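Local coordinates for ADP-ribosylation factor-binding protein GGA2 (Saccharomyces cerevisiae, PDB 3MNM) that may regulate membrane traffic through the trans-Golgi network, binding ARF1 and ARF2, with this chain being its C-terminal GAE (gamma-adaptin ear) domain, at residues W101-S106 / A112-V117. Residues are numbered along the deposited sequence; the frame is centred on the assembly and turned at random. Where two conformers were deposited one is given.
Sequences WKVNYS and AEETAV
Glu113 OE2 is held by two residues of the neighbouring strand: Asn104 ND2 donates a hydrogen bond of 3.1 Å to its anti lone pair, and Lys102 NZ makes a long salt bridge to OE2 at 3.5 Å. Amide and carboxylate stand almost perpendicular, 87° apart. Asn104 ND2 also donates to a water that in turn donates to Ala112 O, so one amide group ties a side chain and a backbone carbonyl of the partner strand. Side chains alternate between the two faces along each strand, and Trp101, Val103 and Tyr105 lie on the face opposite Lys102 and Asn104. The hydroxyl of Tyr105 gives a very short hydrogen bond, OH to OE2 of Glu114 at 2.5 Å, with the carboxylate at the ring edge; Ser16 binds the same oxygen. Ala112 CB lies over one face of this ring in a CH-pi contact, 3.8 Å from its centroid. A chi1 of 60° carries the Trp101 indole over the neighbouring strand, where Ala116 N sits over the ring and Ala116 CB meets CZ2 at 3.5 Å. The indole also touches Ile21 and Phe52; an alanine here is likely to open a gap over Ala116 and beside both. Six backbone hydrogen bonds join Trp101, Val103 and Tyr105 to Ala116, Glu114 and Ala112, an antiparallel beta hairpin at the edge of the Ig-like beta sandwich of the GAE domain.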
loop_
_atom_site.group_PDB
_atom_site.type_symbol
_atom_site.label_atom_id
_atom_site.label_comp_id
_atom_site.label_asym_id
_atom_site.label_seq_id
_atom_site.Cartn_x
_atom_site.Cartn_y
_atom_site.Cartn_z
ATOM N N TRP A 101 5.953 -3.852 -4.493
ATOM C CA TRP A 101 5.453 -3.898 -3.109
ATOM C C TRP A 101 5.428 -5.333 -2.599
ATOM O O TRP A 101 5.368 -6.294 -3.367
ATOM C CB TRP A 101 4.069 -3.239 -2.991
ATOM C CG TRP A 101 3.017 -3.904 -3.843
ATOM C CD1 TRP A 101 2.645 -3.565 -5.129
ATOM C CD2 TRP A 101 2.219 -5.036 -3.480
ATOM N NE1 TRP A 101 1.660 -4.422 -5.570
ATOM C CE2 TRP A 101 1.378 -5.327 -4.577
ATOM C CE3 TRP A 101 2.127 -5.830 -2.324
ATOM C CZ2 TRP A 101 0.477 -6.394 -4.563
ATOM C CZ3 TRP A 101 1.217 -6.883 -2.309
ATOM C CH2 TRP A 101 0.405 -7.157 -3.425
ATOM N N LYS A 102 5.489 -5.474 -1.281
ATOM C CA LYS A 102 5.418 -6.775 -0.654
ATOM C C LYS A 102 4.676 -6.584 0.653
ATOM O O LYS A 102 4.867 -5.576 1.331
ATOM C CB LYS A 102 6.825 -7.307 -0.362
ATOM C CG LYS A 102 6.838 -8.612 0.355
ATOM C CD LYS A 102 8.255 -9.158 0.455
ATOM C CE LYS A 102 8.288 -10.461 1.237
ATOM N NZ LYS A 102 9.670 -10.992 1.379
ATOM N N VAL A 103 3.832 -7.543 0.999
ATOM C CA VAL A 103 3.185 -7.522 2.303
ATOM C C VAL A 103 3.286 -8.905 2.948
ATOM O O VAL A 103 3.129 -9.935 2.289
ATOM C CB VAL A 103 1.712 -7.021 2.212
ATOM C CG1 VAL A 103 0.813 -8.054 1.536
ATOM C CG2 VAL A 103 1.174 -6.650 3.610
ATOM N N ASN A 104 3.598 -8.917 4.239
ATOM C CA ASN A 104 3.626 -10.150 5.022
ATOM C C ASN A 104 2.709 -9.915 6.203
ATOM O O ASN A 104 2.717 -8.828 6.771
ATOM C CB ASN A 104 5.041 -10.429 5.550
ATOM C CG ASN A 104 5.983 -10.875 4.466
ATOM O OD1 ASN A 104 6.529 -10.048 3.741
ATOM N ND2 ASN A 104 6.167 -12.191 4.329
ATOM N N TYR A 105 1.905 -10.910 6.550
ATOM C CA TYR A 105 0.993 -10.765 7.676
ATOM C C TYR A 105 0.560 -12.133 8.172
ATOM O O TYR A 105 0.823 -13.157 7.532
ATOM C CB TYR A 105 -0.229 -9.917 7.283
ATOM C CG TYR A 105 -1.042 -10.488 6.140
ATOM C CD1 TYR A 105 -0.740 -10.156 4.819
ATOM C CD2 TYR A 105 -2.113 -11.346 6.377
ATOM C CE1 TYR A 105 -1.474 -10.674 3.764
ATOM C CE2 TYR A 105 -2.862 -11.865 5.320
ATOM C CZ TYR A 105 -2.536 -11.521 4.020
ATOM O OH TYR A 105 -3.265 -12.043 2.971
ATOM N N SER A 106 -0.105 -12.154 9.324
ATOM C CA SER A 106 -0.643 -13.387 9.891
ATOM C C SER A 106 -2.169 -13.364 9.838
ATOM O O SER A 106 -2.780 -12.326 10.107
ATOM C CB SER A 106 -0.203 -13.517 11.359
ATOM O OG SER A 106 1.175 -13.241 11.527
ATOM N N ALA A 112 1.020 -15.331 5.782
ATOM C CA ALA A 112 0.674 -15.035 4.395
ATOM C C ALA A 112 1.635 -14.013 3.822
ATOM O O ALA A 112 2.265 -13.243 4.543
ATOM C CB ALA A 112 -0.755 -14.531 4.291
ATOM N N GLU A 113 1.759 -14.022 2.502
ATOM C CA GLU A 113 2.635 -13.084 1.829
ATOM C C GLU A 113 2.037 -12.822 0.446
ATOM O O GLU A 113 1.526 -13.733 -0.203
ATOM C CB GLU A 113 4.032 -13.682 1.687
ATOM C CG GLU A 113 5.055 -12.762 1.049
ATOM C CD GLU A 113 6.365 -13.475 0.820
ATOM O OE1 GLU A 113 6.508 -14.122 -0.243
ATOM O OE2 GLU A 113 7.236 -13.417 1.709
ATOM N N GLU A 114 2.043 -11.564 0.034
ATOM C CA GLU A 114 1.641 -11.203 -1.323
ATOM C C GLU A 114 2.653 -10.200 -1.844
ATOM O O GLU A 114 3.168 -9.390 -1.087
ATOM C CB GLU A 114 0.234 -10.606 -1.322
ATOM C CG GLU A 114 -0.825 -11.601 -0.858
ATOM C CD GLU A 114 -1.909 -10.972 0.003
ATOM O OE1 GLU A 114 -1.960 -9.739 0.111
ATOM O OE2 GLU A 114 -2.712 -11.728 0.567
ATOM N N THR A 115 2.970 -10.276 -3.137
ATOM C CA THR A 115 3.919 -9.343 -3.721
ATOM C C THR A 115 3.529 -9.064 -5.168
ATOM O O THR A 115 2.863 -9.892 -5.804
ATOM C CB THR A 115 5.355 -9.933 -3.758
ATOM O OG1 THR A 115 5.450 -10.869 -4.843
ATOM C CG2 THR A 115 5.713 -10.637 -2.472
ATOM N N ALA A 116 3.901 -7.888 -5.666
ATOM C CA ALA A 116 3.745 -7.560 -7.098
ATOM C C ALA A 116 4.536 -6.329 -7.498
ATOM O O ALA A 116 5.121 -5.639 -6.663
ATOM C CB ALA A 116 2.295 -7.323 -7.452
ATOM N N VAL A 117 4.510 -6.063 -8.806
ATOM C CA VAL A 117 4.936 -4.799 -9.400
ATOM C C VAL A 117 3.710 -3.977 -9.837
ATOM O O VAL A 117 2.843 -4.476 -10.566
ATOM C CB VAL A 117 5.805 -5.072 -10.626
ATOM C CG1 VAL A 117 7.212 -5.481 -10.194
ATOM C CG2 VAL A 117 5.156 -6.171 -11.482
HETATM O O HOH W 1 4.356 -13.785 6.185
#